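Local structure of replication initiator protein (Staphylococcus aureus subsp. aureus, 4PTA) at residues A[20-25]-A[111-116]; A[27-32]-A[92-97]; A[40-45]-A[72-77]; A[61-66]-A[105-110]. The protein probably initiates replication of staphylococcal multiresistance plasmids by binding the replication origin and taking part in its assembly. All coordinates share one frame; numbering follows the deposited sequence.

Interaction 1 of 4, residues A[20-25]-A[111-116]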
loop_
_atom_site.group_PDB
_atom_site.type_symbol
_atom_site.label_atom_id
_atom_site.label_comp_id
_atom_site.label_asym_id
_atom_site.label_seq_id
_atom_site.Cartn_x
_atom_site.Cartn_y
_atom_site.Cartn_z
ATOM N N PRO A 20 12.474 -2.018 1.060
ATOM C CA PRO A 20 12.869 -1.386 -0.203
ATOM C C PRO A 20 13.466 -2.412 -1.159
ATOM O O PRO A 20 14.420 -3.103 -0.800
ATOM C CB PRO A 20 13.944 -0.392 0.235
ATOM C CG PRO A 20 13.586 -0.060 1.640
ATOM C CD PRO A 20 13.034 -1.325 2.229
ATOM N N LYS A 21 12.904 -2.512 -2.358
ATOM C CA LYS A 21 13.392 -3.465 -3.347
ATOM C C LYS A 21 14.796 -3.101 -3.822
ATOM O O LYS A 21 15.533 -3.955 -4.313
ATOM C CB LYS A 21 12.447 -3.539 -4.547
ATOM C CG LYS A 21 11.083 -4.134 -4.249
ATOM C CD LYS A 21 10.265 -4.261 -5.525
ATOM C CE LYS A 21 8.837 -4.654 -5.234
ATOM N NZ LYS A 21 8.081 -4.837 -6.504
ATOM N N VAL A 22 15.162 -1.831 -3.687
ATOM C CA VAL A 22 16.488 -1.398 -4.105
ATOM C C VAL A 22 17.558 -2.034 -3.218
ATOM O O VAL A 22 18.717 -2.136 -3.611
ATOM C CB VAL A 22 16.628 0.143 -4.126
ATOM C CG1 VAL A 22 16.419 0.725 -2.737
ATOM C CG2 VAL A 22 17.984 0.539 -4.674
ATOM N N PHE A 23 17.163 -2.485 -2.030
ATOM C CA PHE A 23 18.088 -3.199 -1.153
ATOM C C PHE A 23 18.591 -4.488 -1.807
ATOM O O PHE A 23 19.455 -5.168 -1.261
ATOM C CB PHE A 23 17.433 -3.531 0.194
ATOM C CG PHE A 23 17.334 -2.362 1.136
ATOM C CD1 PHE A 23 17.739 -1.099 0.745
ATOM C CD2 PHE A 23 16.838 -2.533 2.421
ATOM C CE1 PHE A 23 17.645 -0.024 1.616
ATOM C CE2 PHE A 23 16.746 -1.466 3.297
ATOM C CZ PHE A 23 17.148 -0.210 2.894
ATOM N N PHE A 24 18.050 -4.820 -2.974
ATOM C CA PHE A 24 18.350 -6.094 -3.611
ATOM C C PHE A 24 18.818 -5.921 -5.054
ATOM O O PHE A 24 18.888 -6.884 -5.815
ATOM C CB PHE A 24 17.130 -7.017 -3.526
ATOM C CG PHE A 24 16.656 -7.252 -2.117
ATOM C CD1 PHE A 24 15.801 -6.354 -1.501
ATOM C CD2 PHE A 24 17.087 -8.356 -1.401
ATOM C CE1 PHE A 24 15.384 -6.554 -0.209
ATOM C CE2 PHE A 24 16.667 -8.562 -0.110
ATOM C CZ PHE A 24 15.816 -7.661 0.488
ATOM N N THR A 25 19.153 -4.689 -5.422
ATOM C CA THR A 25 19.663 -4.405 -6.760
ATOM C C THR A 25 20.882 -3.481 -6.705
ATOM O O THR A 25 21.833 -3.646 -7.469
ATOM C CB THR A 25 18.577 -3.782 -7.665
ATOM O OG1 THR A 25 18.073 -2.587 -7.059
ATOM C CG2 THR A 25 17.427 -4.752 -7.873
ATOM N N LEU A 111 16.994 7.530 6.643
ATOM C CA LEU A 111 17.067 8.171 5.345
ATOM C C LEU A 111 16.532 7.224 4.279
ATOM O O LEU A 111 16.650 6.003 4.401
ATOM C CB LEU A 111 18.508 8.573 5.031
ATOM C CG LEU A 111 19.196 9.403 6.119
ATOM C CD1 LEU A 111 20.662 9.642 5.788
ATOM C CD2 LEU A 111 18.470 10.717 6.337
ATOM N N LYS A 112 15.925 7.784 3.241
ATOM C CA LYS A 112 15.449 6.975 2.135
ATOM C C LYS A 112 16.630 6.612 1.250
ATOM O O LYS A 112 17.611 7.349 1.185
ATOM C CB LYS A 112 14.368 7.712 1.344
ATOM C CG LYS A 112 14.355 9.210 1.569
ATOM C CD LYS A 112 13.310 9.896 0.707
ATOM C CE LYS A 112 11.904 9.534 1.132
ATOM N NZ LYS A 112 10.896 10.339 0.387
ATOM N N PRO A 113 16.547 5.462 0.576
ATOM C CA PRO A 113 17.649 4.962 -0.246
ATOM C C PRO A 113 17.846 5.770 -1.522
ATOM O O PRO A 113 17.001 6.586 -1.892
ATOM C CB PRO A 113 17.201 3.545 -0.599
ATOM C CG PRO A 113 15.707 3.603 -0.542
ATOM C CD PRO A 113 15.374 4.567 0.549
ATOM N N ALA A 114 18.968 5.535 -2.189
ATOM C CA ALA A 114 19.224 6.152 -3.477
ATOM C C ALA A 114 18.732 5.245 -4.598
ATOM O O ALA A 114 18.537 4.045 -4.405
ATOM C CB ALA A 114 20.705 6.449 -3.636
ATOM N N ILE A 115 18.525 5.829 -5.769
ATOM C CA ILE A 115 18.110 5.075 -6.939
ATOM C C ILE A 115 18.955 5.517 -8.121
ATOM O O ILE A 115 19.245 6.703 -8.272
ATOM C CB ILE A 115 16.622 5.300 -7.257
ATOM C CG1 ILE A 115 15.746 4.714 -6.150
ATOM C CG2 ILE A 115 16.257 4.676 -8.597
ATOM C CD1 ILE A 115 15.664 3.204 -6.174
ATOM N N THR A 116 19.364 4.556 -8.942
ATOM C CA THR A 116 20.141 4.849 -10.139
ATOM C C THR A 116 19.443 4.260 -11.349
ATOM O O THR A 116 18.597 3.377 -11.214
ATOM C CB THR A 116 21.549 4.245 -10.067
ATOM O OG1 THR A 116 21.462 2.813 -10.112
ATOM C CG2 THR A 116 22.263 4.688 -8.791
#
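The CA atoms of Val22 and Ile115 lie 7.2 Å apart, where the 3-10 turn 21-23 faces a connection without regular helix or strand. The turn follows strand 16-20. The connection leads from strand 108-110, in what is probably the wing of a winged-helix domain, to helix 117-127. The turn carries its own backbone bonds, among them Phe23 N to Pro20 O at 3.1 Å.

Val22 makes most of the contact, and its branches part. Val22 CG1 stands between the backbone N and the carbonyl carbon (chi1 62°), which sets it 3.6 Å from Pro113 CB. CG2 is anti to the backbone N and packs against Ala114 O and Ile115 CD1. Ile115 brings up only its CD1 tip, slanting across the valine to lie 3.8 Å from Val22 CB.

Phe23 approaches Pro113 obliquely with its CE1 corner. One face of its ring is covered by Pro20 CB, which sits over the ring centre. Tyr29 and Tyr40 also pack on Pro113, which places the proline in the buried interior. The second subunit is close. Pro20 pairs with a strand of that subunit, and Lys21 NZ makes salt bridges with Glu127 of its own chain and Asp45 of the second subunit. Between the two prolines the approach is looser, with Pro20 CB 4.4 Å from Pro113 CG.

Interaction 2 of 4, residues A[27-32]-A[92-97]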
loop_
_atom_site.group_PDB
_atom_site.type_symbol
_atom_site.label_atom_id
_atom_site.label_comp_id
_atom_site.label_asym_id
_atom_site.label_seq_id
_atom_site.Cartn_x
_atom_site.Cartn_y
_atom_site.Cartn_z
ATOM N N PRO A 27 24.328 -2.156 -5.487
ATOM C CA PRO A 27 25.537 -2.739 -4.887
ATOM C C PRO A 27 25.831 -2.159 -3.509
ATOM O O PRO A 27 26.299 -2.882 -2.629
ATOM C CB PRO A 27 26.641 -2.343 -5.872
ATOM C CG PRO A 27 25.940 -2.156 -7.167
ATOM C CD PRO A 27 24.594 -1.584 -6.814
ATOM N N ASN A 28 25.560 -0.869 -3.328
ATOM C CA ASN A 28 25.739 -0.236 -2.030
ATOM C C ASN A 28 24.959 -0.964 -0.944
ATOM O O ASN A 28 25.413 -1.072 0.192
ATOM C CB ASN A 28 25.303 1.232 -2.071
ATOM C CG ASN A 28 26.358 2.143 -2.669
ATOM O OD1 ASN A 28 27.393 2.395 -2.053
ATOM N ND2 ASN A 28 26.090 2.660 -3.863
ATOM N N TYR A 29 23.786 -1.473 -1.309
ATOM C CA TYR A 29 22.846 -2.029 -0.340
ATOM C C TYR A 29 22.863 -3.554 -0.268
ATOM O O TYR A 29 22.837 -4.120 0.822
ATOM C CB TYR A 29 21.431 -1.539 -0.646
ATOM C CG TYR A 29 21.316 -0.037 -0.684
ATOM C CD1 TYR A 29 20.640 0.603 -1.713
ATOM C CD2 TYR A 29 21.889 0.742 0.311
ATOM C CE1 TYR A 29 20.537 1.979 -1.748
ATOM C CE2 TYR A 29 21.793 2.114 0.286
ATOM C CZ TYR A 29 21.116 2.729 -0.744
ATOM O OH TYR A 29 21.020 4.103 -0.764
ATOM N N LYS A 30 22.884 -4.213 -1.423
ATOM C CA LYS A 30 22.895 -5.673 -1.471
ATOM C C LYS A 30 23.838 -6.241 -0.419
ATOM O O LYS A 30 23.541 -7.243 0.226
ATOM C CB LYS A 30 23.303 -6.166 -2.862
ATOM C CG LYS A 30 22.132 -6.512 -3.765
ATOM C CD LYS A 30 22.392 -6.091 -5.199
ATOM C CE LYS A 30 23.731 -6.601 -5.698
ATOM N NZ LYS A 30 24.040 -6.087 -7.061
ATOM N N ASP A 31 24.972 -5.572 -0.248
ATOM C CA ASP A 31 25.991 -5.979 0.707
ATOM C C ASP A 31 25.427 -6.146 2.119
ATOM O O ASP A 31 25.832 -7.048 2.848
ATOM C CB ASP A 31 27.121 -4.945 0.716
ATOM C CG ASP A 31 28.402 -5.486 1.311
ATOM O OD1 ASP A 31 28.489 -5.587 2.554
ATOM O OD2 ASP A 31 29.326 -5.806 0.533
ATOM N N LEU A 32 24.497 -5.272 2.494
ATOM C CA LEU A 32 23.924 -5.255 3.843
ATOM C C LEU A 32 23.454 -6.623 4.324
ATOM O O LEU A 32 22.910 -7.417 3.555
ATOM C CB LEU A 32 22.746 -4.280 3.918
ATOM C CG LEU A 32 23.014 -2.778 3.814
ATOM C CD1 LEU A 32 21.704 -2.037 3.621
ATOM C CD2 LEU A 32 23.753 -2.263 5.043
ATOM N N VAL A 92 26.171 3.236 4.766
ATOM C CA VAL A 92 25.526 3.377 3.461
ATOM C C VAL A 92 24.568 4.567 3.406
ATOM O O VAL A 92 23.750 4.673 2.491
ATOM C CB VAL A 92 24.778 2.089 3.051
ATOM C CG1 VAL A 92 25.757 1.038 2.568
ATOM C CG2 VAL A 92 23.942 1.561 4.210
ATOM N N ASP A 93 24.676 5.455 4.389
ATOM C CA ASP A 93 23.858 6.668 4.444
ATOM C C ASP A 93 22.361 6.377 4.527
ATOM O O ASP A 93 21.543 7.120 3.985
ATOM C CB ASP A 93 24.151 7.572 3.242
ATOM C CG ASP A 93 25.561 8.134 3.264
ATOM O OD1 ASP A 93 26.048 8.485 4.360
ATOM O OD2 ASP A 93 26.182 8.220 2.184
ATOM N N LEU A 94 22.011 5.293 5.209
ATOM C CA LEU A 94 20.615 4.920 5.401
ATOM C C LEU A 94 20.152 5.365 6.781
ATOM O O LEU A 94 18.967 5.315 7.095
ATOM C CB LEU A 94 20.450 3.410 5.251
ATOM C CG LEU A 94 19.593 2.881 4.102
ATOM C CD1 LEU A 94 19.655 3.778 2.877
ATOM C CD2 LEU A 94 20.011 1.455 3.760
ATOM N N LEU A 95 21.103 5.808 7.598
ATOM C CA LEU A 95 20.810 6.251 8.958
ATOM C C LEU A 95 21.782 7.353 9.372
ATOM O O LEU A 95 22.953 7.336 8.992
ATOM C CB LEU A 95 20.897 5.064 9.928
ATOM C CG LEU A 95 20.343 5.178 11.353
ATOM C CD1 LEU A 95 20.355 3.818 12.028
ATOM C CD2 LEU A 95 21.118 6.174 12.190
ATOM N N ILE A 96 21.292 8.314 10.148
ATOM C CA ILE A 96 22.148 9.348 10.719
ATOM C C ILE A 96 21.958 9.430 12.227
ATOM O O ILE A 96 20.857 9.691 12.707
ATOM C CB ILE A 96 21.859 10.734 10.114
ATOM C CG1 ILE A 96 22.277 10.776 8.646
ATOM C CG2 ILE A 96 22.591 11.816 10.889
ATOM C CD1 ILE A 96 22.123 12.142 8.009
ATOM N N GLN A 97 23.033 9.198 12.975
ATOM C CA GLN A 97 22.997 9.365 14.424
ATOM C C GLN A 97 23.557 10.726 14.823
ATOM O O GLN A 97 24.706 10.828 15.249
ATOM C CB GLN A 97 23.778 8.250 15.130
ATOM C CG GLN A 97 23.113 6.883 15.066
ATOM C CD GLN A 97 23.804 5.844 15.936
ATOM O OE1 GLN A 97 23.272 5.428 16.968
ATOM N NE2 GLN A 97 24.989 5.413 15.518
#
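Tyr29 and Leu94 meet at a slant, with Leu94 CD1 3.7 Å from Tyr29 CE2. Tyr29 CG is anti to the carbonyl carbon, beside the backbone N (chi1 -56°), and this carries the ring toward Leu94. The same leucine methyl also lies near CZ and OH of the tyrosine. At its edge, near the ring plane, Tyr29 meets the carbonyl oxygen of Val92, with Val92 O 3.9 Å from Tyr29 CE2. Asn28 CB lies above one face of the ring, offset toward the rim.

Leu32, three residues on, lies in the turn that follows. It points at Val92 tip to tip, with Leu32 CD2 3.9 Å from Val92 CG2. Its other methyl, Leu32 CD1, is 3.9 Å from Leu94 CD2, so Leu32 bridges both partners. Leu94 is held at the end of helix 79-91 by a Schellman motif. Asp93 is the C-prime residue, and Leu94 N bonds to Leu89 O.

The contact joins helix 27-30 to the turn between helix 79-91 and strand 95-97, probably the entry to the wing of a winged helix. The tyrosine hydroxyl is hydrogen-bonded to Ala114 N. Between the segments, methyls and ring carbons do most of the touching, which implies cohesion mainly by van der Waals contact and burial of hydrocarbon.

Interaction 3 of 4, residues A[40-45]-A[72-77]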
loop_
_atom_site.group_PDB
_atom_site.type_symbol
_atom_site.label_atom_id
_atom_site.label_comp_id
_atom_site.label_asym_id
_atom_site.label_seq_id
_atom_site.Cartn_x
_atom_site.Cartn_y
_atom_site.Cartn_z
ATOM N N TYR A 40 15.851 -1.853 8.947
ATOM C CA TYR A 40 15.445 -0.655 8.239
ATOM C C TYR A 40 13.929 -0.662 8.023
ATOM O O TYR A 40 13.248 0.318 8.324
ATOM C CB TYR A 40 16.187 -0.562 6.904
ATOM C CG TYR A 40 15.851 0.673 6.113
ATOM C CD1 TYR A 40 16.604 1.835 6.244
ATOM C CD2 TYR A 40 14.771 0.685 5.243
ATOM C CE1 TYR A 40 16.289 2.972 5.517
ATOM C CE2 TYR A 40 14.447 1.812 4.523
ATOM C CZ TYR A 40 15.208 2.951 4.657
ATOM O OH TYR A 40 14.876 4.065 3.924
ATOM N N ALA A 41 13.408 -1.776 7.515
ATOM C CA ALA A 41 11.974 -1.921 7.268
ATOM C C ALA A 41 11.147 -1.731 8.534
ATOM O O ALA A 41 10.112 -1.065 8.508
ATOM C CB ALA A 41 11.672 -3.278 6.635
ATOM N N ILE A 42 11.602 -2.325 9.634
ATOM C CA ILE A 42 10.906 -2.198 10.911
ATOM C C ILE A 42 10.874 -0.746 11.389
ATOM O O ILE A 42 9.825 -0.237 11.777
ATOM C CB ILE A 42 11.525 -3.109 12.007
ATOM C CG1 ILE A 42 11.279 -4.584 11.679
ATOM C CG2 ILE A 42 10.951 -2.772 13.378
ATOM C CD1 ILE A 42 11.647 -5.538 12.802
ATOM N N LEU A 43 12.026 -0.083 11.353
ATOM C CA LEU A 43 12.123 1.308 11.774
ATOM C C LEU A 43 11.298 2.228 10.872
ATOM O O LEU A 43 10.675 3.183 11.337
ATOM C CB LEU A 43 13.588 1.749 11.791
ATOM C CG LEU A 43 14.270 1.945 13.148
ATOM C CD1 LEU A 43 13.430 1.393 14.291
ATOM C CD2 LEU A 43 15.651 1.317 13.132
ATOM N N ARG A 44 11.306 1.934 9.577
ATOM C CA ARG A 44 10.543 2.710 8.612
ATOM C C ARG A 44 9.073 2.763 9.012
ATOM O O ARG A 44 8.410 3.791 8.873
ATOM C CB ARG A 44 10.664 2.081 7.229
ATOM C CG ARG A 44 10.096 2.944 6.137
ATOM C CD ARG A 44 9.924 2.192 4.836
ATOM N NE ARG A 44 9.783 3.133 3.732
ATOM C CZ ARG A 44 8.645 3.735 3.402
ATOM N NH1 ARG A 44 8.619 4.589 2.386
ATOM N NH2 ARG A 44 7.538 3.486 4.089
ATOM N N ASP A 45 8.572 1.638 9.506
ATOM C CA ASP A 45 7.185 1.532 9.909
ATOM C C ASP A 45 6.846 2.463 11.074
ATOM O O ASP A 45 5.679 2.782 11.291
ATOM C CB ASP A 45 6.860 0.080 10.271
ATOM C CG ASP A 45 5.365 -0.191 10.318
ATOM O OD1 ASP A 45 4.632 0.331 9.447
ATOM O OD2 ASP A 45 4.927 -0.922 11.229
ATOM N N GLU A 72 16.487 -2.646 21.125
ATOM C CA GLU A 72 16.674 -4.041 21.505
ATOM C C GLU A 72 15.355 -4.809 21.460
ATOM O O GLU A 72 15.293 -5.920 20.930
ATOM C CB GLU A 72 17.312 -4.137 22.893
ATOM C CG GLU A 72 18.473 -5.108 22.962
ATOM C CD GLU A 72 19.405 -4.832 24.125
ATOM O OE1 GLU A 72 18.916 -4.463 25.217
ATOM O OE2 GLU A 72 20.632 -4.980 23.942
ATOM N N VAL A 73 14.302 -4.212 22.013
ATOM C CA VAL A 73 12.979 -4.824 21.987
ATOM C C VAL A 73 12.317 -4.644 20.625
ATOM O O VAL A 73 11.668 -5.557 20.115
ATOM C CB VAL A 73 12.055 -4.249 23.085
ATOM C CG1 VAL A 73 12.084 -2.732 23.077
ATOM C CG2 VAL A 73 10.628 -4.758 22.905
ATOM N N ILE A 74 12.494 -3.462 20.041
ATOM C CA ILE A 74 11.889 -3.127 18.756
ATOM C C ILE A 74 12.362 -4.043 17.635
ATOM O O ILE A 74 11.568 -4.468 16.792
ATOM C CB ILE A 74 12.183 -1.665 18.357
ATOM C CG1 ILE A 74 11.389 -0.703 19.240
ATOM C CG2 ILE A 74 11.849 -1.428 16.890
ATOM C CD1 ILE A 74 11.671 0.755 18.949
ATOM N N LEU A 75 13.657 -4.342 17.620
ATOM C CA LEU A 75 14.218 -5.189 16.575
ATOM C C LEU A 75 14.394 -6.619 17.073
ATOM O O LEU A 75 14.824 -7.501 16.325
ATOM C CB LEU A 75 15.552 -4.626 16.075
ATOM C CG LEU A 75 15.553 -3.135 15.728
ATOM C CD1 LEU A 75 16.908 -2.709 15.186
ATOM C CD2 LEU A 75 14.454 -2.810 14.734
ATOM N N ASN A 76 14.051 -6.837 18.341
ATOM C CA ASN A 76 14.231 -8.130 18.989
ATOM C C ASN A 76 15.614 -8.719 18.743
ATOM O O ASN A 76 15.757 -9.741 18.074
ATOM C CB ASN A 76 13.161 -9.122 18.542
ATOM C CG ASN A 76 13.062 -10.318 19.467
ATOM O OD1 ASN A 76 12.975 -10.165 20.685
ATOM N ND2 ASN A 76 13.095 -11.516 18.897
ATOM N N CYS A 77 16.633 -8.061 19.282
ATOM C CA CYS A 77 17.996 -8.553 19.168
ATOM C C CYS A 77 18.870 -7.911 20.236
ATOM O O CYS A 77 18.464 -6.943 20.878
ATOM C CB CYS A 77 18.554 -8.282 17.771
ATOM S SG CYS A 77 18.588 -6.540 17.315
#
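Ile42 points from helix 34-44 at Ile74 and Leu75, the last helical residue of helix 68-74 and the residue after it. Its CA and that of Leu75 form the nearest CA pair of the contact, 7.2 Å apart.

The path along Ile42 begins at CB, which lies 4.0 Å from Leu75 CD2. From there the side chain forks. CG2 is anti to the backbone N, and it does most of the touching. Ile42 CG2 meets Leu75 CD2 at 3.8 Å and also packs on the carbonyl oxygen and the CG2 of Ile74. The other branch starts with CG1 anti to the carbonyl carbon (chi1 -68°) and extends to CD1. At that tip, Ile42 CD1 rests 4.1 Å from Ile74 O. Both branches thus reach the carbonyl oxygen of Ile74, and CG2 also meets the side chains.

Leu43, the next residue, adds its CD1. Leu43 and Ile74 cross at about a right angle, with Leu43 CD1 4.1 Å from Ile74 CG2. Leu43 CD1 also lies 4.3 Å from Leu75 CD2. Nearby, Leu75 packs on Ile85 of helix 79-91, Ile74 on Tyr66, and Leu43 on Leu110.

The chain turns sharply just past the contact. Asn76, with positive phi, is the C-prime residue of a Schellman motif in which Cys77 N bonds to Glu72 O. Helix 79-91 follows almost at once. Helices 68-74 and 79-91 joined by this turn, with helix 34-44 packed against the end of helix 68-74, are consistent with the three-helix core of a winged helix-turn-helix domain.

Interaction 4 of 4, residues A[61-66]-A[105-110]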
loop_
_atom_site.group_PDB
_atom_site.type_symbol
_atom_site.label_atom_id
_atom_site.label_comp_id
_atom_site.label_asym_id
_atom_site.label_seq_id
_atom_site.Cartn_x
_atom_site.Cartn_y
_atom_site.Cartn_z
ATOM N N ASN A 61 11.786 17.320 9.309
ATOM C CA ASN A 61 12.343 15.974 9.241
ATOM C C ASN A 61 11.913 15.124 10.433
ATOM O O ASN A 61 11.855 15.614 11.560
ATOM C CB ASN A 61 13.871 16.022 9.156
ATOM C CG ASN A 61 14.368 16.854 7.987
ATOM O OD1 ASN A 61 13.710 16.955 6.951
ATOM N ND2 ASN A 61 15.539 17.458 8.149
ATOM N N ILE A 62 11.616 13.852 10.178
ATOM C CA ILE A 62 11.164 12.937 11.221
ATOM C C ILE A 62 12.333 12.145 11.799
ATOM O O ILE A 62 13.126 11.570 11.055
ATOM C CB ILE A 62 10.104 11.954 10.676
ATOM C CG1 ILE A 62 8.997 12.719 9.945
ATOM C CG2 ILE A 62 9.529 11.098 11.799
ATOM C CD1 ILE A 62 8.037 11.834 9.190
ATOM N N TYR A 63 12.444 12.114 13.126
ATOM C CA TYR A 63 13.561 11.420 13.772
ATOM C C TYR A 63 13.116 10.422 14.840
ATOM O O TYR A 63 11.925 10.280 15.112
ATOM C CB TYR A 63 14.568 12.418 14.363
ATOM C CG TYR A 63 13.981 13.393 15.363
ATOM C CD1 TYR A 63 13.719 13.004 16.672
ATOM C CD2 TYR A 63 13.707 14.706 15.002
ATOM C CE1 TYR A 63 13.184 13.893 17.587
ATOM C CE2 TYR A 63 13.175 15.602 15.910
ATOM C CZ TYR A 63 12.914 15.189 17.201
ATOM O OH TYR A 63 12.384 16.077 18.108
ATOM N N PHE A 64 14.084 9.728 15.433
ATOM C CA PHE A 64 13.799 8.754 16.481
ATOM C C PHE A 64 14.578 9.046 17.761
ATOM O O PHE A 64 15.735 9.463 17.715
ATOM C CB PHE A 64 14.112 7.331 16.005
ATOM C CG PHE A 64 13.244 6.862 14.873
ATOM C CD1 PHE A 64 13.805 6.477 13.668
ATOM C CD2 PHE A 64 11.868 6.812 15.011
ATOM C CE1 PHE A 64 13.012 6.046 12.627
ATOM C CE2 PHE A 64 11.071 6.382 13.970
ATOM C CZ PHE A 64 11.645 6.000 12.778
ATOM N N ILE A 65 13.929 8.824 18.898
ATOM C CA ILE A 65 14.583 8.910 20.196
ATOM C C ILE A 65 14.499 7.552 20.876
ATOM O O ILE A 65 13.578 7.289 21.649
ATOM C CB ILE A 65 13.924 9.972 21.095
ATOM C CG1 ILE A 65 13.989 11.345 20.425
ATOM C CG2 ILE A 65 14.598 10.014 22.455
ATOM C CD1 ILE A 65 13.505 12.480 21.299
ATOM N N TYR A 66 15.460 6.686 20.576
ATOM C CA TYR A 66 15.436 5.315 21.071
ATOM C C TYR A 66 16.732 4.945 21.790
ATOM O O TYR A 66 17.828 5.213 21.293
ATOM C CB TYR A 66 15.175 4.342 19.917
ATOM C CG TYR A 66 13.770 4.408 19.356
ATOM C CD1 TYR A 66 13.529 4.193 18.005
ATOM C CD2 TYR A 66 12.682 4.672 20.179
ATOM C CE1 TYR A 66 12.245 4.245 17.489
ATOM C CE2 TYR A 66 11.396 4.728 19.672
ATOM C CZ TYR A 66 11.184 4.513 18.328
ATOM O OH TYR A 66 9.906 4.569 17.821
ATOM N N PRO A 105 19.712 9.619 25.180
ATOM C CA PRO A 105 18.861 10.623 24.531
ATOM C C PRO A 105 19.208 10.804 23.054
ATOM O O PRO A 105 18.946 11.870 22.497
ATOM C CB PRO A 105 19.190 11.910 25.299
ATOM C CG PRO A 105 19.785 11.455 26.597
ATOM C CD PRO A 105 20.515 10.194 26.272
ATOM N N ASN A 106 19.788 9.779 22.434
ATOM C CA ASN A 106 20.239 9.862 21.045
ATOM C C ASN A 106 19.131 10.226 20.055
ATOM O O ASN A 106 17.957 9.940 20.288
ATOM C CB ASN A 106 20.856 8.533 20.602
ATOM C CG ASN A 106 22.346 8.642 20.342
ATOM O OD1 ASN A 106 22.818 9.631 19.781
ATOM N ND2 ASN A 106 23.092 7.622 20.751
ATOM N N LEU A 107 19.517 10.858 18.949
ATOM C CA LEU A 107 18.596 11.098 17.842
ATOM C C LEU A 107 19.002 10.306 16.602
ATOM O O LEU A 107 20.143 10.385 16.146
ATOM C CB LEU A 107 18.502 12.586 17.496
ATOM C CG LEU A 107 17.721 13.486 18.456
ATOM C CD1 LEU A 107 17.067 14.626 17.687
ATOM C CD2 LEU A 107 16.676 12.691 19.212
ATOM N N LEU A 108 18.056 9.541 16.068
ATOM C CA LEU A 108 18.284 8.771 14.853
ATOM C C LEU A 108 17.442 9.337 13.719
ATOM O O LEU A 108 16.256 9.610 13.894
ATOM C CB LEU A 108 17.919 7.307 15.083
ATOM C CG LEU A 108 18.628 6.618 16.247
ATOM C CD1 LEU A 108 17.830 5.421 16.738
ATOM C CD2 LEU A 108 20.021 6.205 15.833
ATOM N N TYR A 109 18.068 9.529 12.562
ATOM C CA TYR A 109 17.361 9.941 11.358
ATOM C C TYR A 109 17.427 8.814 10.345
ATOM O O TYR A 109 18.506 8.485 9.857
ATOM C CB TYR A 109 17.998 11.193 10.742
ATOM C CG TYR A 109 17.596 12.512 11.373
ATOM C CD1 TYR A 109 18.470 13.199 12.205
ATOM C CD2 TYR A 109 16.354 13.081 11.116
ATOM C CE1 TYR A 109 18.116 14.408 12.777
ATOM C CE2 TYR A 109 15.989 14.288 11.686
ATOM C CZ TYR A 109 16.874 14.946 12.517
ATOM O OH TYR A 109 16.522 16.148 13.087
ATOM N N LEU A 110 16.284 8.210 10.038
ATOM C CA LEU A 110 16.221 7.278 8.921
ATOM C C LEU A 110 16.296 8.076 7.626
ATOM O O LEU A 110 15.737 9.174 7.523
ATOM C CB LEU A 110 14.935 6.448 8.949
ATOM C CG LEU A 110 15.055 4.942 9.196
ATOM C CD1 LEU A 110 13.851 4.233 8.620
ATOM C CD2 LEU A 110 16.323 4.388 8.587
HETATM O O HOH W 1 13.753 8.844 11.041
#
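The rings of Tyr63 and Tyr109 form an offset edge-to-face pair, the edge of Tyr63 turned toward the face of Tyr109. Their centroids are 5.8 Å apart and their planes stand at 75°. Over one face of Tyr63 sits Leu107 CD1, 3.9 Å from the ring centroid in a CH-pi contact. Tyr63 CG stands between the backbone N and the carbonyl carbon (chi1 57°), and this torsion places the ring between its two neighbours, face to Leu107 and edge to Tyr109. Over one face of Tyr109 lies Tyr63 CB, also a CH-pi contact, put there by the course of the backbone. Phe5 of the third subunit adds an edge-to-face contact to Tyr109. The edge of the Phe64 ring meets Leu110, with Phe64 CE1 4.1 Å from Leu110 CG.

Phe64 and Leu108 form an antiparallel hydrogen-bonded pair, the single bridge between the segments. Phe64 N bonds to Leu108 O at 2.7 Å. Leu108 N bonds back to Phe64 O at 2.8 Å. Farther along, a water takes over: it donates to Ile62 O and accepts from Leu110 N.

Tyr109 shares a backbone hydrogen bond with Ile96, so strand 108-110 lies between strand 95-97 and segment 61-66. This segment adds one antiparallel bridge at the edge of the two-stranded sheet, consistent with the short strand that precedes the helix-turn-helix in winged-helix folds.

Tyr40, at the start of segment 40-45, ties interaction 3 to interaction 1: its OH is 2.7 Å from Leu111 O, a probable hydrogen bond, and its ring packs on Leu94 of interaction 2 and Leu110 of interaction 4. Interactions 1 and 2 are neighbours, their centres about 9 Å apart, and Leu111 N lies 3.0 Å from Leu94 O, a probable hydrogen bond. Interactions 2 and 4 share the small sheet of strands 95-97 and 108-110, where Leu95 CD2 is 3.8 Å from Leu108 CD2. Interactions 3 and 4, about 13 Å apart centre to centre, touch where Leu110 CD1 packs 3.6 Å from Arg44 N. Interactions 1 and 3 both touch the second subunit; interactions 1 and 4 both touch the third.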